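Local coordinates for protein ubiquitin-conjugating enzyme (Plasmodium falciparum 3D7, PDB 2H2Y) that probably works as an E2 ubiquitin-conjugating enzyme that takes up activated ubiquitin and passes it on, this chain being its UBC domain, at residues I38-D43 and W52-V57; K70-F75 and I85-Q90; H95-S100 and I127-S132. All coordinates share one frame; numbering follows the deposited sequence.

Overall arrangement
All three contacts belong to one UBC domain. Contacts 1 and 2 are antiparallel strand pairs of the same four-stranded sheet. Their inner strands, 51-57 and 68-74, are neighbours, and backbone bonds such as I71 N to V54 O join them. In both contacts, one face is largely apolar and packs on helices, while the other, more exposed face mixes polar and aliphatic residues. Contact 3 lies farther from the centre of the chain and has no strand pairing. There a loop turn meets the end of helix 119-130 through histidine, methionine and leucine side chains. L130 links it to the others by touching both Y56 and F88.

Contact 1 (I38-D43 and W52-V57)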
loop_
_atom_site.group_PDB
_atom_site.type_symbol
_atom_site.label_atom_id
_atom_site.label_comp_id
_atom_site.label_asym_id
_atom_site.label_seq_id
_atom_site.Cartn_x
_atom_site.Cartn_y
_atom_site.Cartn_z
ATOM N N ILE A 38 3.336 9.855 3.433
ATOM C CA ILE A 38 4.441 10.694 2.972
ATOM C C ILE A 38 5.229 10.097 1.793
ATOM O O ILE A 38 5.500 8.895 1.747
ATOM C CB ILE A 38 5.402 11.014 4.138
ATOM C CG1 ILE A 38 6.316 12.177 3.755
ATOM C CG2 ILE A 38 6.222 9.792 4.500
ATOM C CD1 ILE A 38 5.576 13.477 3.506
ATOM N N ASN A 39 5.563 10.946 0.823
ATOM C CA ASN A 39 6.319 10.547 -0.367
ATOM C C ASN A 39 5.832 9.355 -1.195
ATOM O O ASN A 39 6.635 8.679 -1.822
ATOM C CB ASN A 39 7.778 10.325 0.013
ATOM C CG ASN A 39 8.458 11.609 0.419
ATOM O OD1 ASN A 39 7.852 12.455 1.086
ATOM N ND2 ASN A 39 9.719 11.769 0.030
ATOM N N CYS A 40 4.527 9.103 -1.212
ATOM C CA CYS A 40 3.980 8.011 -2.010
ATOM C C CYS A 40 3.008 8.561 -3.043
ATOM O O CYS A 40 2.409 9.609 -2.844
ATOM C CB CYS A 40 3.215 7.017 -1.138
ATOM S SG CYS A 40 4.160 6.299 0.173
ATOM N N THR A 41 2.868 7.849 -4.150
ATOM C CA THR A 41 1.926 8.212 -5.199
ATOM C C THR A 41 1.184 6.907 -5.424
ATOM O O THR A 41 1.474 5.914 -4.752
ATOM C CB THR A 41 2.631 8.643 -6.500
ATOM O OG1 THR A 41 3.627 7.675 -6.856
ATOM C CG2 THR A 41 3.276 10.010 -6.321
ATOM N N ILE A 42 0.229 6.876 -6.345
ATOM C CA ILE A 42 -0.489 5.629 -6.551
ATOM C C ILE A 42 -1.027 5.438 -7.957
ATOM O O ILE A 42 -1.061 6.363 -8.761
ATOM C CB ILE A 42 -1.660 5.509 -5.556
ATOM C CG1 ILE A 42 -2.190 4.075 -5.543
ATOM C CG2 ILE A 42 -2.760 6.479 -5.940
ATOM C CD1 ILE A 42 -3.250 3.814 -4.501
ATOM N N ASP A 43 -1.430 4.212 -8.252
ATOM C CA ASP A 43 -2.000 3.895 -9.542
ATOM C C ASP A 43 -2.593 2.510 -9.487
ATOM O O ASP A 43 -1.887 1.547 -9.212
ATOM C CB ASP A 43 -0.946 3.957 -10.638
ATOM C CG ASP A 43 -1.533 3.684 -12.000
ATOM O OD1 ASP A 43 -2.674 4.142 -12.251
ATOM O OD2 ASP A 43 -0.862 3.021 -12.819
ATOM N N TRP A 52 -3.346 -2.668 -6.664
ATOM C CA TRP A 52 -2.764 -1.332 -6.551
ATOM C C TRP A 52 -1.240 -1.429 -6.552
ATOM O O TRP A 52 -0.665 -2.447 -6.167
ATOM C CB TRP A 52 -3.149 -0.645 -5.238
ATOM C CG TRP A 52 -4.592 -0.416 -4.968
ATOM C CD1 TRP A 52 -5.658 -0.872 -5.687
ATOM C CD2 TRP A 52 -5.132 0.259 -3.826
ATOM N NE1 TRP A 52 -6.831 -0.527 -5.058
ATOM C CE2 TRP A 52 -6.538 0.168 -3.913
ATOM C CE3 TRP A 52 -4.562 0.930 -2.732
ATOM C CZ2 TRP A 52 -7.386 0.722 -2.945
ATOM C CZ3 TRP A 52 -5.405 1.480 -1.770
ATOM C CH2 TRP A 52 -6.803 1.371 -1.884
ATOM N N ILE A 53 -0.594 -0.349 -6.977
ATOM C CA ILE A 53 0.855 -0.268 -6.978
ATOM C C ILE A 53 1.220 1.118 -6.493
ATOM O O ILE A 53 0.981 2.113 -7.176
ATOM C CB ILE A 53 1.464 -0.491 -8.372
ATOM C CG1 ILE A 53 1.411 -1.977 -8.718
ATOM C CG2 ILE A 53 2.909 -0.020 -8.388
ATOM C CD1 ILE A 53 2.072 -2.328 -10.037
ATOM N N VAL A 54 1.775 1.173 -5.290
ATOM C CA VAL A 54 2.185 2.430 -4.698
ATOM C C VAL A 54 3.676 2.594 -4.968
ATOM O O VAL A 54 4.415 1.613 -4.998
ATOM C CB VAL A 54 1.930 2.408 -3.175
ATOM C CG1 VAL A 54 2.377 3.716 -2.546
ATOM C CG2 VAL A 54 0.458 2.162 -2.905
ATOM N N GLN A 55 4.124 3.818 -5.193
ATOM C CA GLN A 55 5.539 4.024 -5.422
ATOM C C GLN A 55 5.985 4.985 -4.347
ATOM O O GLN A 55 5.442 6.080 -4.230
ATOM C CB GLN A 55 5.807 4.618 -6.806
ATOM C CG GLN A 55 7.286 4.685 -7.147
ATOM C CD GLN A 55 7.575 5.358 -8.480
ATOM O OE1 GLN A 55 7.159 4.884 -9.535
ATOM N NE2 GLN A 55 8.297 6.473 -8.433
ATOM N N TYR A 56 6.973 4.558 -3.564
ATOM C CA TYR A 56 7.511 5.333 -2.457
ATOM C C TYR A 56 8.926 5.839 -2.713
ATOM O O TYR A 56 9.840 5.051 -2.905
ATOM C CB TYR A 56 7.506 4.471 -1.193
ATOM C CG TYR A 56 8.349 5.032 -0.079
ATOM C CD1 TYR A 56 8.096 6.300 0.433
ATOM C CD2 TYR A 56 9.422 4.314 0.439
ATOM C CE1 TYR A 56 8.891 6.845 1.429
ATOM C CE2 TYR A 56 10.226 4.854 1.440
ATOM C CZ TYR A 56 9.952 6.125 1.924
ATOM O OH TYR A 56 10.750 6.695 2.884
ATOM N N VAL A 57 9.105 7.157 -2.698
ATOM C CA VAL A 57 10.410 7.769 -2.924
ATOM C C VAL A 57 11.068 8.045 -1.578
ATOM O O VAL A 57 10.640 8.940 -0.844
ATOM C CB VAL A 57 10.273 9.099 -3.684
ATOM C CG1 VAL A 57 11.625 9.747 -3.837
ATOM C CG2 VAL A 57 9.648 8.858 -5.044
#
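I42 meets the indole of W52 obliquely, with its CD1 3.6 Å from W52 CE3. C40 SG, in an oblique Cys sulfur-aromatic contact, is 3.9 Å from Y56 CD1. The carbonyl oxygens of I38 and N39 also approach the Y56 ring obliquely. F75 meets W52 edge-to-face. The third flat group, the amide of N39, has V57 O close to its plane.

These groups sit on the first hairpin of the UBC sheet, where strand 40-44 runs antiparallel to strand 51-57. C40 and Y56 form a non-hydrogen-bonded pair. T41 and Q55 form the next, hydrogen-bonded pair. T41 N gives a bond of 3.1 Å to Q55 O, and the return bond from Q55 N is weak. At the far end, I53 N is bonded to D43 O at 3.2 Å.

C40, I42, V54 and Y56 share the face that packs on helices. I127 lies against C40 and Y56, and F32 against I42 and V54. V54 CG1 reaches C40 CB at 3.7 Å. The tyrosine hydroxyl is bonded beyond the hairpin, to L59 N. T41 and Q55 run alongside each other on the other face before the glutamine chain leads away; T41 OG1 faces Q55 CB.

N39 grips V57 from both its backbone and its side chain. N39 O accepts V57 N at 3.0 Å in a nearly straight bond. CG of N39 is anti to the carbonyl carbon (chi1 -67°), which turns the amide toward the V57 carbonyl. There N39 ND2 gives a second bond to V57 O, at 3.1 Å and with an N-H...O angle of 150°.

Contact 2 (K70-F75 and I85-Q90); sequences KIKIIF and IVYFLQ
I74 and I85 exchange the two shortest bonds of this strand pair. I74 N is 2.7 Å from I85 O, and I85 N is 2.7 Å from I74 O. K72 and Y87 form the next hydrogen-bonded pair. K72 N lies nearly along the C=O axis of Y87, 2.8 Å from Y87 O. Beyond the end of the regular strand, L89 N still bonds to K70 O, but it comes from above the carbonyl plane, 41° out of it.

On one face I71, I73, V86 and F88 make an apolar layer. I71 lies next to F88, and its CG1 is 3.4 Å from F88 CE1. The other branch of I71 turns to the valine, with CG2 3.6 Å from V86 CG1. The CG2 atoms of I73 and V86 meet. Helix 119-130 packs on this layer at I73 (I123) and F88 (I126), and L109 lies against V86.

The opposite face is mixed. Y87 CG stands between the backbone N and the carbonyl carbon (chi1 51°), and the ring runs alongside the K72 chain. Its hydroxyl ends 3.4 Å from K72 CD and also faces I74 CG1. L89 CD2 is 3.6 Å from K72 CB, and the bend of K72 at chi3 (-71°) brings CE back to the same leucine. I53 of the next strand lies against both L89 and K72. The antiparallel hairpin of strands 68-74 and 85-88, with its apolar face on a helix, is the closing half of the E2 sheet in the UBC fold.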
loop_
_atom_site.group_PDB
_atom_site.type_symbol
_atom_site.label_atom_id
_atom_site.label_comp_id
_atom_site.label_asym_id
_atom_site.label_seq_id
_atom_site.Cartn_x
_atom_site.Cartn_y
_atom_site.Cartn_z
ATOM N N LYS A 70 8.738 0.378 -5.247
ATOM C CA LYS A 70 7.320 0.149 -5.503
ATOM C C LYS A 70 6.798 -0.920 -4.566
ATOM O O LYS A 70 7.506 -1.876 -4.255
ATOM C CB LYS A 70 7.087 -0.276 -6.951
ATOM C CG LYS A 70 7.370 0.820 -7.959
ATOM C CD LYS A 70 6.919 0.409 -9.353
ATOM C CE LYS A 70 7.470 1.354 -10.425
ATOM N NZ LYS A 70 8.972 1.346 -10.473
ATOM N N ILE A 71 5.560 -0.742 -4.108
ATOM C CA ILE A 71 4.900 -1.674 -3.197
ATOM C C ILE A 71 3.556 -2.074 -3.797
ATOM O O ILE A 71 2.671 -1.234 -3.940
ATOM C CB ILE A 71 4.619 -1.016 -1.832
ATOM C CG1 ILE A 71 5.910 -0.458 -1.234
ATOM C CG2 ILE A 71 3.968 -2.022 -0.900
ATOM C CD1 ILE A 71 5.719 0.183 0.127
ATOM N N LYS A 72 3.394 -3.340 -4.157
ATOM C CA LYS A 72 2.132 -3.793 -4.731
ATOM C C LYS A 72 1.168 -4.258 -3.651
ATOM O O LYS A 72 1.579 -4.753 -2.595
ATOM C CB LYS A 72 2.353 -4.927 -5.737
ATOM C CG LYS A 72 1.058 -5.535 -6.235
ATOM C CD LYS A 72 1.268 -6.503 -7.386
ATOM C CE LYS A 72 1.662 -5.781 -8.661
ATOM N NZ LYS A 72 1.608 -6.688 -9.847
ATOM N N ILE A 73 -0.120 -4.091 -3.929
ATOM C CA ILE A 73 -1.175 -4.469 -3.003
ATOM C C ILE A 73 -2.239 -5.284 -3.741
ATOM O O ILE A 73 -2.827 -4.815 -4.719
ATOM C CB ILE A 73 -1.835 -3.214 -2.397
ATOM C CG1 ILE A 73 -0.770 -2.333 -1.744
ATOM C CG2 ILE A 73 -2.900 -3.620 -1.399
ATOM C CD1 ILE A 73 -1.293 -1.032 -1.209
ATOM N N ILE A 74 -2.469 -6.509 -3.279
ATOM C CA ILE A 74 -3.467 -7.375 -3.885
ATOM C C ILE A 74 -4.551 -7.615 -2.851
ATOM O O ILE A 74 -4.280 -8.150 -1.775
ATOM C CB ILE A 74 -2.887 -8.748 -4.274
ATOM C CG1 ILE A 74 -1.774 -8.598 -5.310
ATOM C CG2 ILE A 74 -3.995 -9.624 -4.825
ATOM C CD1 ILE A 74 -2.242 -8.091 -6.654
ATOM N N PHE A 75 -5.775 -7.212 -3.173
ATOM C CA PHE A 75 -6.905 -7.390 -2.268
ATOM C C PHE A 75 -7.572 -8.697 -2.625
ATOM O O PHE A 75 -8.170 -8.829 -3.693
ATOM C CB PHE A 75 -7.907 -6.240 -2.422
ATOM C CG PHE A 75 -7.385 -4.910 -1.963
ATOM C CD1 PHE A 75 -7.505 -4.522 -0.633
ATOM C CD2 PHE A 75 -6.774 -4.041 -2.861
ATOM C CE1 PHE A 75 -7.024 -3.283 -0.205
ATOM C CE2 PHE A 75 -6.290 -2.802 -2.448
ATOM C CZ PHE A 75 -6.416 -2.420 -1.116
ATOM N N ILE A 85 -2.727 -8.601 0.368
ATOM C CA ILE A 85 -1.407 -9.160 0.111
ATOM C C ILE A 85 -0.529 -7.974 -0.297
ATOM O O ILE A 85 -0.708 -7.399 -1.368
ATOM C CB ILE A 85 -1.465 -10.220 -1.026
ATOM C CG1 ILE A 85 -1.993 -11.553 -0.486
ATOM C CG2 ILE A 85 -0.091 -10.444 -1.605
ATOM C CD1 ILE A 85 -3.427 -11.533 -0.054
ATOM N N VAL A 86 0.406 -7.603 0.569
ATOM C CA VAL A 86 1.280 -6.461 0.315
ATOM C C VAL A 86 2.757 -6.845 0.308
ATOM O O VAL A 86 3.223 -7.577 1.186
ATOM C CB VAL A 86 1.048 -5.347 1.384
ATOM C CG1 VAL A 86 2.007 -4.191 1.173
ATOM C CG2 VAL A 86 -0.386 -4.851 1.306
ATOM N N TYR A 87 3.494 -6.332 -0.674
ATOM C CA TYR A 87 4.915 -6.619 -0.800
ATOM C C TYR A 87 5.556 -5.704 -1.827
ATOM O O TYR A 87 4.874 -5.127 -2.660
ATOM C CB TYR A 87 5.104 -8.069 -1.228
ATOM C CG TYR A 87 4.278 -8.439 -2.436
ATOM C CD1 TYR A 87 4.728 -8.177 -3.730
ATOM C CD2 TYR A 87 3.031 -9.032 -2.284
ATOM C CE1 TYR A 87 3.953 -8.499 -4.840
ATOM C CE2 TYR A 87 2.254 -9.353 -3.388
ATOM C CZ TYR A 87 2.716 -9.083 -4.656
ATOM O OH TYR A 87 1.913 -9.378 -5.727
ATOM N N PHE A 88 6.876 -5.590 -1.758
ATOM C CA PHE A 88 7.647 -4.755 -2.666
ATOM C C PHE A 88 7.831 -5.427 -4.018
ATOM O O PHE A 88 7.901 -6.651 -4.112
ATOM C CB PHE A 88 9.019 -4.467 -2.063
ATOM C CG PHE A 88 9.001 -3.471 -0.937
ATOM C CD1 PHE A 88 9.024 -2.110 -1.202
ATOM C CD2 PHE A 88 9.016 -3.899 0.385
ATOM C CE1 PHE A 88 9.070 -1.186 -0.165
ATOM C CE2 PHE A 88 9.063 -2.989 1.433
ATOM C CZ PHE A 88 9.091 -1.630 1.161
ATOM N N LEU A 89 7.925 -4.611 -5.063
ATOM C CA LEU A 89 8.102 -5.109 -6.412
ATOM C C LEU A 89 9.551 -5.056 -6.848
ATOM O O LEU A 89 10.416 -4.558 -6.127
ATOM C CB LEU A 89 7.279 -4.282 -7.390
ATOM C CG LEU A 89 5.767 -4.413 -7.329
ATOM C CD1 LEU A 89 5.154 -3.640 -8.476
ATOM C CD2 LEU A 89 5.390 -5.880 -7.429
ATOM N N GLN A 90 9.782 -5.574 -8.051
ATOM C CA GLN A 90 11.091 -5.624 -8.689
ATOM C C GLN A 90 12.056 -4.554 -8.197
ATOM O O GLN A 90 11.904 -3.374 -8.506
ATOM C CB GLN A 90 10.903 -5.515 -10.210
ATOM C CG GLN A 90 12.158 -5.240 -11.046
ATOM C CD GLN A 90 13.185 -6.361 -11.004
ATOM O OE1 GLN A 90 13.972 -6.528 -11.943
ATOM N NE2 GLN A 90 13.197 -7.125 -9.911
#

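Contact 3 (H95-S100 and I127-S132); sequences HTHVYS and ISMLSS
H95 and V98, which both meet M129, are the ends of a type I beta turn closed by V98 N to H95 O at 2.8 Å, while M129 lies in the last turn of a helix that S131 leaves.

M129 reaches across to the turn. Its CG is anti to the backbone N (chi1 176°), and a bend at chi3 (82°) carries CE over one face of the H95 ring. This is a CH-pi contact, with CE 4.3 Å from the ring centroid. The same methyl group is 3.9 Å from V98 CG2. The sulfur touches the other histidine, with M129 SD 3.9 Å from H97 CB, and M129 CG lies at the edge of the H97 ring, near its plane. T96 CG2 sits over the centre of one face of that ring.

H95 is tied to its own turn. H97 N donates to H95 ND1 at 2.8 Å, tilted 26° from the ring plane, which helps to fix the rotation of the ring. The second ring nitrogen, H95 NE2, is 3.0 Å from M129 O, the carbonyl near the helix end. L130 adds apolar contact, its CD2 4.1 Å from H95 CB.

H95, T96 and H97 probably occupy the place of the E2 HPN motif, whose histidine accepts a backbone N-H in the same way. H97 is joined through its backbone to C105, a cysteine that forms an interchain disulfide in a structure of this protein. M129 also packs on L106. Toward the sheet, V98 and L130 both lie against F88 of strand 85-88, and L130 also touches Y56 of strand 51-57. The turn and the end of helix 119-130 thus meet beside the sheet.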
loop_
_atom_site.group_PDB
_atom_site.type_symbol
_atom_site.label_atom_id
_atom_site.label_comp_id
_atom_site.label_asym_id
_atom_site.label_seq_id
_atom_site.Cartn_x
_atom_site.Cartn_y
_atom_site.Cartn_z
ATOM N N HIS A 95 16.570 -4.209 3.440
ATOM C CA HIS A 95 16.252 -3.887 4.822
ATOM C C HIS A 95 16.087 -5.147 5.666
ATOM O O HIS A 95 15.686 -6.205 5.168
ATOM C CB HIS A 95 14.965 -3.044 4.882
ATOM C CG HIS A 95 14.515 -2.713 6.273
ATOM N ND1 HIS A 95 13.837 -3.610 7.070
ATOM C CD2 HIS A 95 14.684 -1.598 7.024
ATOM C CE1 HIS A 95 13.610 -3.063 8.252
ATOM N NE2 HIS A 95 14.115 -1.842 8.250
ATOM N N THR A 96 16.406 -5.013 6.950
ATOM C CA THR A 96 16.304 -6.089 7.926
ATOM C C THR A 96 15.087 -6.988 7.712
ATOM O O THR A 96 15.222 -8.203 7.588
ATOM C CB THR A 96 16.226 -5.501 9.351
ATOM O OG1 THR A 96 17.391 -4.706 9.602
ATOM C CG2 THR A 96 16.119 -6.604 10.388
ATOM N N HIS A 97 13.902 -6.385 7.663
ATOM C CA HIS A 97 12.662 -7.138 7.499
ATOM C C HIS A 97 12.180 -7.376 6.069
ATOM O O HIS A 97 11.094 -7.918 5.875
ATOM C CB HIS A 97 11.535 -6.465 8.286
ATOM C CG HIS A 97 11.775 -6.405 9.762
ATOM N ND1 HIS A 97 11.967 -7.533 10.529
ATOM C CD2 HIS A 97 11.829 -5.355 10.614
ATOM C CE1 HIS A 97 12.127 -7.180 11.794
ATOM N NE2 HIS A 97 12.047 -5.864 11.872
ATOM N N VAL A 98 12.954 -6.969 5.068
ATOM C CA VAL A 98 12.531 -7.197 3.688
ATOM C C VAL A 98 13.386 -8.283 3.026
ATOM O O VAL A 98 14.603 -8.343 3.225
ATOM C CB VAL A 98 12.598 -5.905 2.848
ATOM C CG1 VAL A 98 12.001 -6.153 1.467
ATOM C CG2 VAL A 98 11.844 -4.792 3.551
ATOM N N TYR A 99 12.734 -9.135 2.242
ATOM C CA TYR A 99 13.403 -10.241 1.568
ATOM C C TYR A 99 13.577 -10.033 0.068
ATOM O O TYR A 99 12.936 -9.175 -0.530
ATOM C CB TYR A 99 12.637 -11.533 1.862
ATOM C CG TYR A 99 12.541 -11.795 3.354
ATOM C CD1 TYR A 99 13.683 -12.096 4.101
ATOM C CD2 TYR A 99 11.336 -11.646 4.034
ATOM C CE1 TYR A 99 13.626 -12.232 5.487
ATOM C CE2 TYR A 99 11.268 -11.779 5.422
ATOM C CZ TYR A 99 12.417 -12.070 6.143
ATOM O OH TYR A 99 12.363 -12.177 7.516
ATOM N N SER A 100 14.465 -10.825 -0.523
ATOM C CA SER A 100 14.785 -10.753 -1.950
ATOM C C SER A 100 13.565 -10.740 -2.863
ATOM O O SER A 100 13.530 -9.986 -3.833
ATOM C CB SER A 100 15.677 -11.935 -2.343
ATOM O OG SER A 100 16.653 -12.199 -1.350
ATOM N N ILE A 127 6.564 2.448 5.680
ATOM C CA ILE A 127 7.482 3.572 5.476
ATOM C C ILE A 127 8.312 3.876 6.716
ATOM O O ILE A 127 9.487 4.223 6.603
ATOM C CB ILE A 127 6.759 4.882 5.107
ATOM C CG1 ILE A 127 5.778 4.670 3.958
ATOM C CG2 ILE A 127 7.785 5.915 4.704
ATOM C CD1 ILE A 127 6.421 4.537 2.623
ATOM N N SER A 128 7.712 3.770 7.898
ATOM C CA SER A 128 8.463 4.065 9.111
ATOM C C SER A 128 9.386 2.902 9.436
ATOM O O SER A 128 10.427 3.084 10.068
ATOM C CB SER A 128 7.529 4.359 10.297
ATOM O OG SER A 128 6.863 3.199 10.749
ATOM N N MET A 129 9.014 1.706 8.997
ATOM C CA MET A 129 9.852 0.542 9.239
ATOM C C MET A 129 11.155 0.745 8.481
ATOM O O MET A 129 12.235 0.409 8.978
ATOM C CB MET A 129 9.174 -0.722 8.739
ATOM C CG MET A 129 10.025 -1.954 8.868
ATOM S SD MET A 129 9.343 -3.256 7.886
ATOM C CE MET A 129 10.002 -2.816 6.301
ATOM N N LEU A 130 11.046 1.295 7.271
ATOM C CA LEU A 130 12.217 1.562 6.447
ATOM C C LEU A 130 13.093 2.618 7.106
ATOM O O LEU A 130 14.311 2.588 6.966
ATOM C CB LEU A 130 11.805 2.015 5.042
ATOM C CG LEU A 130 11.210 0.932 4.130
ATOM C CD1 LEU A 130 10.814 1.527 2.792
ATOM C CD2 LEU A 130 12.220 -0.179 3.935
ATOM N N SER A 131 12.484 3.552 7.825
ATOM C CA SER A 131 13.261 4.573 8.510
ATOM C C SER A 131 13.755 3.982 9.829
ATOM O O SER A 131 13.007 3.891 10.803
ATOM C CB SER A 131 12.404 5.809 8.770
ATOM O OG SER A 131 11.868 6.306 7.557
ATOM N N SER A 132 15.015 3.556 9.840
ATOM C CA SER A 132 15.642 2.963 11.019
ATOM C C SER A 132 16.938 2.247 10.627
ATOM O O SER A 132 17.065 1.736 9.510
ATOM C CB SER A 132 14.682 1.979 11.691
#